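Local coordinates for protein probable zinc protease (Pseudomonas aeruginosa, PDB 4NNZ) that is probably a metallopeptidase of the M16 family and forms one subunit of a heterodimeric zinc protease together with PA0371, at residues Glu292-Tyr300 against Val312-Lys323; Ser280-Glu288 against Gly331-Leu339. All coordinates share one frame; numbering follows the deposited sequence.

Contact 1. Residues Glu292-Tyr300 against Val312-Lys323; sequences ELVAGASTY and VLSATPNVQKGK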
loop_
_atom_site.group_PDB
_atom_site.type_symbol
_atom_site.label_atom_id
_atom_site.label_comp_id
_atom_site.label_asym_id
_atom_site.label_seq_id
_atom_site.Cartn_x
_atom_site.Cartn_y
_atom_site.Cartn_z
ATOM N N GLU A 292 -20.283 13.088 -30.588
ATOM C CA GLU A 292 -19.098 12.526 -31.177
ATOM C C GLU A 292 -17.880 12.758 -30.348
ATOM O O GLU A 292 -16.792 12.749 -30.850
ATOM C CB GLU A 292 -18.864 13.119 -32.545
ATOM C CG GLU A 292 -20.106 13.588 -33.265
ATOM C CD GLU A 292 -19.790 14.603 -34.336
ATOM O OE1 GLU A 292 -18.671 15.147 -34.331
ATOM O OE2 GLU A 292 -20.657 14.857 -35.184
ATOM N N LEU A 293 -18.060 12.948 -29.065
ATOM C CA LEU A 293 -16.945 13.148 -28.172
ATOM C C LEU A 293 -15.995 11.960 -28.016
ATOM O O LEU A 293 -14.811 12.115 -27.995
ATOM C CB LEU A 293 -17.495 13.580 -26.837
ATOM C CG LEU A 293 -16.531 14.163 -25.843
ATOM C CD1 LEU A 293 -15.793 15.301 -26.478
ATOM C CD2 LEU A 293 -17.338 14.656 -24.684
ATOM N N VAL A 294 -16.538 10.775 -27.896
ATOM C CA VAL A 294 -15.747 9.621 -27.622
ATOM C C VAL A 294 -15.897 8.624 -28.736
ATOM O O VAL A 294 -16.886 8.607 -29.395
ATOM C CB VAL A 294 -16.205 8.979 -26.323
ATOM C CG1 VAL A 294 -16.181 9.998 -25.227
ATOM C CG2 VAL A 294 -17.611 8.477 -26.460
ATOM N N ALA A 295 -14.861 7.862 -28.997
ATOM C CA ALA A 295 -14.940 6.662 -29.796
ATOM C C ALA A 295 -15.699 5.528 -29.143
ATOM O O ALA A 295 -16.425 4.808 -29.782
ATOM C CB ALA A 295 -13.549 6.202 -30.153
ATOM N N GLY A 296 -15.437 5.325 -27.864
ATOM C CA GLY A 296 -16.132 4.349 -27.063
ATOM C C GLY A 296 -16.041 4.756 -25.625
ATOM O O GLY A 296 -15.209 5.521 -25.282
ATOM N N ALA A 297 -16.939 4.278 -24.802
ATOM C CA ALA A 297 -16.911 4.568 -23.405
ATOM C C ALA A 297 -17.559 3.451 -22.626
ATOM O O ALA A 297 -18.553 2.926 -23.028
ATOM C CB ALA A 297 -17.598 5.884 -23.143
ATOM N N SER A 298 -16.991 3.101 -21.496
ATOM C CA SER A 298 -17.525 2.039 -20.680
ATOM C C SER A 298 -17.516 2.339 -19.206
ATOM O O SER A 298 -17.017 3.344 -18.784
ATOM C CB SER A 298 -16.798 0.760 -20.933
ATOM O OG SER A 298 -15.436 0.954 -20.768
ATOM N N THR A 299 -18.128 1.456 -18.447
ATOM C CA THR A 299 -18.129 1.530 -17.016
ATOM C C THR A 299 -17.946 0.156 -16.434
ATOM O O THR A 299 -18.342 -0.825 -17.008
ATOM C CB THR A 299 -19.422 2.125 -16.445
ATOM O OG1 THR A 299 -20.454 1.165 -16.513
ATOM C CG2 THR A 299 -19.845 3.280 -17.186
ATOM N N TYR A 300 -17.291 0.095 -15.298
ATOM C CA TYR A 300 -17.211 -1.118 -14.562
ATOM C C TYR A 300 -17.329 -0.802 -13.093
ATOM O O TYR A 300 -16.723 0.104 -12.638
ATOM C CB TYR A 300 -15.906 -1.809 -14.911
ATOM C CG TYR A 300 -15.555 -3.004 -14.073
ATOM C CD1 TYR A 300 -16.200 -4.205 -14.227
ATOM C CD2 TYR A 300 -14.562 -2.924 -13.128
ATOM C CE1 TYR A 300 -15.870 -5.293 -13.454
ATOM C CE2 TYR A 300 -14.230 -4.003 -12.350
ATOM C CZ TYR A 300 -14.876 -5.187 -12.518
ATOM O OH TYR A 300 -14.503 -6.251 -11.734
ATOM N N VAL A 312 -15.946 2.860 -12.127
ATOM C CA VAL A 312 -14.999 3.172 -13.157
ATOM C C VAL A 312 -15.553 3.583 -14.496
ATOM O O VAL A 312 -16.487 3.052 -14.975
ATOM C CB VAL A 312 -13.994 2.038 -13.333
ATOM C CG1 VAL A 312 -12.960 2.402 -14.352
ATOM C CG2 VAL A 312 -13.303 1.783 -12.034
ATOM N N LEU A 313 -14.932 4.568 -15.087
ATOM C CA LEU A 313 -15.314 5.045 -16.383
ATOM C C LEU A 313 -14.156 4.952 -17.349
ATOM O O LEU A 313 -13.043 5.228 -17.016
ATOM C CB LEU A 313 -15.782 6.473 -16.283
ATOM C CG LEU A 313 -17.232 6.613 -15.899
ATOM C CD1 LEU A 313 -17.374 6.949 -14.443
ATOM C CD2 LEU A 313 -17.898 7.650 -16.754
ATOM N N SER A 314 -14.443 4.513 -18.551
ATOM C CA SER A 314 -13.452 4.428 -19.582
ATOM C C SER A 314 -13.917 5.034 -20.895
ATOM O O SER A 314 -14.944 4.673 -21.392
ATOM C CB SER A 314 -13.146 2.983 -19.792
ATOM O OG SER A 314 -11.790 2.791 -19.824
ATOM N N ALA A 315 -13.165 5.947 -21.451
ATOM C CA ALA A 315 -13.523 6.472 -22.735
ATOM C C ALA A 315 -12.303 6.699 -23.543
ATOM O O ALA A 315 -11.287 6.989 -23.019
ATOM C CB ALA A 315 -14.286 7.760 -22.578
ATOM N N THR A 316 -12.419 6.567 -24.833
ATOM C CA THR A 316 -11.350 6.935 -25.699
ATOM C C THR A 316 -11.895 8.031 -26.578
ATOM O O THR A 316 -13.061 8.052 -26.871
ATOM C CB THR A 316 -10.792 5.740 -26.470
ATOM O OG1 THR A 316 -11.704 5.361 -27.476
ATOM C CG2 THR A 316 -10.619 4.589 -25.569
ATOM N N PRO A 317 -11.089 9.002 -26.929
ATOM C CA PRO A 317 -11.577 10.182 -27.625
ATOM C C PRO A 317 -11.855 9.972 -29.089
ATOM O O PRO A 317 -11.254 9.105 -29.661
ATOM C CB PRO A 317 -10.471 11.189 -27.412
ATOM C CG PRO A 317 -9.275 10.396 -27.200
ATOM C CD PRO A 317 -9.669 9.091 -26.626
ATOM N N ASN A 318 -12.723 10.769 -29.683
ATOM C CA ASN A 318 -12.989 10.602 -31.079
ATOM C C ASN A 318 -11.851 11.305 -31.718
ATOM O O ASN A 318 -11.827 12.491 -31.840
ATOM C CB ASN A 318 -14.294 11.271 -31.477
ATOM C CG ASN A 318 -14.503 11.307 -32.975
ATOM O OD1 ASN A 318 -13.616 11.023 -33.739
ATOM N ND2 ASN A 318 -15.679 11.658 -33.389
ATOM N N VAL A 319 -10.870 10.523 -32.099
ATOM C CA VAL A 319 -9.659 11.019 -32.688
ATOM C C VAL A 319 -9.859 11.655 -34.038
ATOM O O VAL A 319 -9.104 12.513 -34.429
ATOM C CB VAL A 319 -8.606 9.935 -32.741
ATOM C CG1 VAL A 319 -7.352 10.463 -33.370
ATOM C CG2 VAL A 319 -8.307 9.473 -31.342
ATOM N N GLN A 320 -10.883 11.220 -34.743
ATOM C CA GLN A 320 -11.161 11.723 -36.061
ATOM C C GLN A 320 -11.476 13.194 -36.009
ATOM O O GLN A 320 -11.086 13.944 -36.866
ATOM C CB GLN A 320 -12.324 10.975 -36.674
ATOM C CG GLN A 320 -12.155 9.473 -36.717
ATOM C CD GLN A 320 -13.384 8.789 -37.252
ATOM O OE1 GLN A 320 -14.460 9.387 -37.329
ATOM N NE2 GLN A 320 -13.238 7.537 -37.634
ATOM N N LYS A 321 -12.162 13.611 -34.973
ATOM C CA LYS A 321 -12.540 14.994 -34.830
ATOM C C LYS A 321 -11.507 15.728 -34.020
ATOM O O LYS A 321 -11.725 16.839 -33.615
ATOM C CB LYS A 321 -13.899 15.110 -34.157
ATOM C CG LYS A 321 -15.059 14.660 -35.002
ATOM C CD LYS A 321 -15.870 15.840 -35.502
ATOM C CE LYS A 321 -15.158 16.600 -36.617
ATOM N NZ LYS A 321 -14.854 18.022 -36.278
ATOM N N GLY A 322 -10.380 15.095 -33.768
ATOM C CA GLY A 322 -9.335 15.696 -32.975
ATOM C C GLY A 322 -9.737 16.085 -31.575
ATOM O O GLY A 322 -9.326 17.106 -31.080
ATOM N N LYS A 323 -10.546 15.268 -30.940
ATOM C CA LYS A 323 -11.005 15.561 -29.612
ATOM C C LYS A 323 -9.973 15.225 -28.570
ATOM O O LYS A 323 -9.380 14.185 -28.621
ATOM C CB LYS A 323 -12.286 14.812 -29.349
ATOM C CG LYS A 323 -13.461 15.341 -30.137
ATOM C CD LYS A 323 -13.847 16.734 -29.686
ATOM C CE LYS A 323 -14.995 17.295 -30.496
ATOM N NZ LYS A 323 -14.774 18.722 -30.856
#
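Asn318 meets the backbone of Glu292 and Leu293 at the open end of a beta hairpin, where the chain leaves the strand that ends at Pro317, and its side chain is worth following outward. CB sits against two carbonyl oxygens, Glu292 O and Leu293 O. With CG anti to the backbone N (chi1 171°), the amide is carried out beside Glu292. There Asn318 ND2 donates to Glu292 O at 3.0 Å, on a lone pair in the carbonyl plane, and the acceptor also lies close to the plane of the amide. Asn318 OD1 turns back into its own segment and accepts from Lys321 N at 3.2 Å, an Asx motif, with the donor well above the carbonyl plane. The amide is therefore held at both ends, while the backbone N of Asn318 binds Leu293 O at 3.0 Å.

From here the two strands run antiparallel, their short axes 170° apart. Ser298 pairs with Ser314 and Tyr300 with Val312 as hydrogen-bonded pairs; Ser314 N reaches Ser298 O at 2.8 Å and Val312 N reaches Tyr300 O at 2.9 Å. Next to the serine pair, toward the open end, Ala297 and Ala315 form a non-hydrogen-bonded pair whose CB atoms touch at 3.8 Å, on the face that also carries Thr299 and Leu313. Helices 282-288 and 325-341 pack on that face, Leu283 on Ala297 and Val328 on Ala315. Beyond the strand end, the carboxylate of Glu292 passes the aliphatic part of Lys321, and Glu292 OE1 and Lys321 NZ stay 5.2 Å apart.

Backbone amides and carbonyls thus do most of the joining here, with one asparagine amide extending the bonding past the strand end; the opposite charges of Glu292 and Lys321 may add a weak long-range attraction.

Contact 2. Residues Ser280-Glu288 against Gly331-Leu339; sequences SARLASRLE and GLWKQLDDL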
loop_
_atom_site.group_PDB
_atom_site.type_symbol
_atom_site.label_atom_id
_atom_site.label_comp_id
_atom_site.label_asym_id
_atom_site.label_seq_id
_atom_site.Cartn_x
_atom_site.Cartn_y
_atom_site.Cartn_z
ATOM N N SER A 280 -28.972 2.721 -26.283
ATOM C CA SER A 280 -29.747 3.839 -25.837
ATOM C C SER A 280 -29.286 4.351 -24.499
ATOM O O SER A 280 -29.790 5.338 -24.007
ATOM C CB SER A 280 -31.198 3.459 -25.777
ATOM O OG SER A 280 -31.328 2.203 -25.204
ATOM N N ALA A 281 -28.287 3.692 -23.946
ATOM C CA ALA A 281 -27.675 4.117 -22.718
ATOM C C ALA A 281 -27.012 5.452 -22.956
ATOM O O ALA A 281 -26.700 5.792 -24.064
ATOM C CB ALA A 281 -26.666 3.111 -22.261
ATOM N N ARG A 282 -26.820 6.200 -21.888
ATOM C CA ARG A 282 -26.477 7.600 -21.975
ATOM C C ARG A 282 -25.187 7.934 -22.663
ATOM O O ARG A 282 -25.146 8.831 -23.462
ATOM C CB ARG A 282 -26.417 8.178 -20.584
ATOM C CG ARG A 282 -27.666 8.867 -20.171
ATOM C CD ARG A 282 -28.388 8.141 -19.077
ATOM N NE ARG A 282 -28.742 9.085 -18.053
ATOM C CZ ARG A 282 -29.842 9.804 -18.063
ATOM N NH1 ARG A 282 -30.716 9.649 -19.024
ATOM N NH2 ARG A 282 -30.076 10.647 -17.096
ATOM N N LEU A 283 -24.137 7.224 -22.344
ATOM C CA LEU A 283 -22.878 7.546 -22.926
ATOM C C LEU A 283 -22.884 7.351 -24.411
ATOM O O LEU A 283 -22.314 8.137 -25.122
ATOM C CB LEU A 283 -21.778 6.727 -22.295
ATOM C CG LEU A 283 -21.442 7.045 -20.862
ATOM C CD1 LEU A 283 -20.361 6.113 -20.380
ATOM C CD2 LEU A 283 -21.007 8.476 -20.775
ATOM N N ALA A 284 -23.488 6.279 -24.878
ATOM C CA ALA A 284 -23.525 6.057 -26.298
ATOM C C ALA A 284 -24.330 7.077 -27.062
ATOM O O ALA A 284 -23.875 7.619 -28.039
ATOM C CB ALA A 284 -24.056 4.673 -26.580
ATOM N N SER A 285 -25.554 7.290 -26.640
ATOM C CA SER A 285 -26.391 8.216 -27.326
ATOM C C SER A 285 -25.871 9.607 -27.236
ATOM O O SER A 285 -25.801 10.312 -28.209
ATOM C CB SER A 285 -27.722 8.207 -26.656
ATOM O OG SER A 285 -27.613 7.495 -25.479
ATOM N N ARG A 286 -25.591 10.035 -26.031
ATOM C CA ARG A 286 -25.060 11.343 -25.823
ATOM C C ARG A 286 -23.638 11.671 -26.256
ATOM O O ARG A 286 -23.418 12.734 -26.770
ATOM C CB ARG A 286 -25.327 11.764 -24.411
ATOM C CG ARG A 286 -26.760 11.561 -24.051
ATOM C CD ARG A 286 -27.059 12.149 -22.706
ATOM N NE ARG A 286 -28.444 11.965 -22.370
ATOM C CZ ARG A 286 -29.024 12.459 -21.301
ATOM N NH1 ARG A 286 -28.337 13.178 -20.460
ATOM N NH2 ARG A 286 -30.294 12.228 -21.089
ATOM N N LEU A 287 -22.663 10.814 -25.983
ATOM C CA LEU A 287 -21.280 11.161 -26.268
ATOM C C LEU A 287 -20.658 10.538 -27.486
ATOM O O LEU A 287 -19.907 11.160 -28.175
ATOM C CB LEU A 287 -20.415 10.883 -25.065
ATOM C CG LEU A 287 -20.844 11.661 -23.858
ATOM C CD1 LEU A 287 -19.832 11.488 -22.757
ATOM C CD2 LEU A 287 -20.990 13.116 -24.208
ATOM N N GLU A 288 -20.932 9.270 -27.701
ATOM C CA GLU A 288 -20.568 8.572 -28.922
ATOM C C GLU A 288 -21.313 9.011 -30.165
ATOM O O GLU A 288 -20.755 9.201 -31.221
ATOM C CB GLU A 288 -20.784 7.107 -28.728
ATOM C CG GLU A 288 -19.860 6.282 -29.548
ATOM C CD GLU A 288 -20.155 4.815 -29.435
ATOM O OE1 GLU A 288 -20.248 4.295 -28.314
ATOM O OE2 GLU A 288 -20.284 4.177 -30.483
ATOM N N GLY A 331 -16.906 16.235 -20.955
ATOM C CA GLY A 331 -18.103 15.544 -21.332
ATOM C C GLY A 331 -18.633 14.530 -20.351
ATOM O O GLY A 331 -19.806 14.441 -20.159
ATOM N N LEU A 332 -17.773 13.741 -19.757
ATOM C CA LEU A 332 -18.190 12.821 -18.742
ATOM C C LEU A 332 -18.740 13.499 -17.513
ATOM O O LEU A 332 -19.703 13.047 -16.960
ATOM C CB LEU A 332 -17.051 11.898 -18.374
ATOM C CG LEU A 332 -16.681 10.930 -19.478
ATOM C CD1 LEU A 332 -15.325 10.330 -19.268
ATOM C CD2 LEU A 332 -17.699 9.841 -19.664
ATOM N N TRP A 333 -18.129 14.577 -17.076
ATOM C CA TRP A 333 -18.610 15.278 -15.914
ATOM C C TRP A 333 -19.992 15.815 -16.187
ATOM O O TRP A 333 -20.821 15.818 -15.330
ATOM C CB TRP A 333 -17.659 16.380 -15.493
ATOM C CG TRP A 333 -16.631 15.977 -14.497
ATOM C CD1 TRP A 333 -15.311 15.975 -14.685
ATOM C CD2 TRP A 333 -16.837 15.540 -13.162
ATOM N NE1 TRP A 333 -14.675 15.561 -13.583
ATOM C CE2 TRP A 333 -15.595 15.290 -12.622
ATOM C CE3 TRP A 333 -17.955 15.342 -12.373
ATOM C CZ2 TRP A 333 -15.431 14.850 -11.345
ATOM C CZ3 TRP A 333 -17.789 14.904 -11.118
ATOM C CH2 TRP A 333 -16.545 14.664 -10.606
ATOM N N LYS A 334 -20.241 16.235 -17.403
ATOM C CA LYS A 334 -21.527 16.751 -17.757
ATOM C C LYS A 334 -22.593 15.711 -17.592
ATOM O O LYS A 334 -23.636 15.976 -17.075
ATOM C CB LYS A 334 -21.507 17.170 -19.205
ATOM C CG LYS A 334 -21.961 18.580 -19.442
ATOM C CD LYS A 334 -22.285 18.815 -20.899
ATOM C CE LYS A 334 -23.751 18.573 -21.214
ATOM N NZ LYS A 334 -24.375 19.679 -21.979
ATOM N N GLN A 335 -22.323 14.522 -18.056
ATOM C CA GLN A 335 -23.219 13.421 -17.869
ATOM C C GLN A 335 -23.398 13.015 -16.433
ATOM O O GLN A 335 -24.462 12.670 -16.039
ATOM C CB GLN A 335 -22.766 12.257 -18.714
ATOM C CG GLN A 335 -22.700 12.616 -20.171
ATOM C CD GLN A 335 -23.985 13.221 -20.665
ATOM O OE1 GLN A 335 -25.049 12.767 -20.312
ATOM N NE2 GLN A 335 -23.889 14.251 -21.471
ATOM N N LEU A 336 -22.341 13.020 -15.659
ATOM C CA LEU A 336 -22.458 12.788 -14.244
ATOM C C LEU A 336 -23.249 13.860 -13.545
ATOM O O LEU A 336 -23.992 13.567 -12.672
ATOM C CB LEU A 336 -21.102 12.626 -13.603
ATOM C CG LEU A 336 -20.281 11.463 -14.126
ATOM C CD1 LEU A 336 -18.830 11.560 -13.745
ATOM C CD2 LEU A 336 -20.844 10.154 -13.675
ATOM N N ASP A 337 -23.086 15.108 -13.936
ATOM C CA ASP A 337 -23.866 16.191 -13.373
ATOM C C ASP A 337 -25.349 16.056 -13.653
ATOM O O ASP A 337 -26.169 16.349 -12.822
ATOM C CB ASP A 337 -23.356 17.537 -13.845
ATOM C CG ASP A 337 -22.237 18.043 -13.007
ATOM O OD1 ASP A 337 -22.209 17.742 -11.816
ATOM O OD2 ASP A 337 -21.356 18.731 -13.533
ATOM N N ASP A 338 -25.672 15.567 -14.821
ATOM C CA ASP A 338 -27.039 15.459 -15.204
ATOM C C ASP A 338 -27.749 14.564 -14.238
ATOM O O ASP A 338 -28.867 14.813 -13.893
ATOM C CB ASP A 338 -27.127 14.902 -16.603
ATOM C CG ASP A 338 -28.536 14.671 -17.056
ATOM O OD1 ASP A 338 -29.295 13.986 -16.377
ATOM O OD2 ASP A 338 -28.903 15.153 -18.133
ATOM N N LEU A 339 -27.102 13.502 -13.826
ATOM C CA LEU A 339 -27.699 12.619 -12.877
ATOM C C LEU A 339 -27.933 13.295 -11.568
ATOM O O LEU A 339 -28.878 12.990 -10.903
ATOM C CB LEU A 339 -26.843 11.404 -12.668
ATOM C CG LEU A 339 -26.710 10.533 -13.886
ATOM C CD1 LEU A 339 -25.559 9.573 -13.702
ATOM C CD2 LEU A 339 -27.995 9.803 -14.137
#
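Arg286 stays extended from CG to NE, whereas Asp338 swings CG anti to its backbone N (chi1 176°); between them these torsions bring guanidinium and carboxylate together across two helices. NH1 of Arg286 donates to Asp338 OD2 at 3.1 Å. The acceptor lies near the guanidinium plane, but the nitrogen comes from above the carboxylate plane, the two groups being turned 60° apart. A weak second bond runs from Arg286 NH1 to Gln335 OE1 at 3.3 Å; a bend at chi2 brings that amide to the guanidinium's edge, and its oxygen also lies against Arg286 CD.

Arg282 adds a longer salt bridge to the other carboxylate oxygen, NH2 to Asp338 OD1 at 3.5 Å, so Asp338 is shared by two arginines. Arg286 CZ lies over the rim of one face of the Arg282 guanidinium, and Arg282 CG over the rim of a face of the Arg286 guanidinium. Glu348 pairs with NH1 of Arg282. Two acids set against two arginines would be expected to balance the charge of this partly exposed cluster.

Below the polar layer the packing is apolar. Leu283 CD2 and Leu332 CD2 meet at 3.7 Å, their side chains crossing at about a right angle, and Leu287 CD1 rests on Leu332 CD2 at 4.1 Å. Leu287 CD1 also approaches Gly331 O.

The helix segments cross at 129° with axes 10.8 Å apart. Underneath, Leu332 reaches Leu247 and Met249 of strand 246-253, Leu287 reaches Val294 of strand 294-301, and helix 262-276 touches both helices through Leu275 and Ile271.

How the contacts relate
The two contacts are layers of one alpha/beta unit, their centres about 11 Å apart. Along the chain helix 282-288 comes first, then the hairpin strands 294-301 and 309-317, then helix 325-341; contact 1 joins the inner pair of elements and contact 2 the outer pair. Within this chain, strand 294-301 is the outermost strand on its side of the five-stranded mixed sheet. The layers touch directly, Leu293 CD2 on Gly331 CA at 3.6 Å and Leu313 CD2 on Leu332 CD2 at 3.6 Å. All four segments belong to the part of the chain related to the M16 inactive domain; the hairpin supplies two strands of the sheet, and the two helices pack on one of its faces.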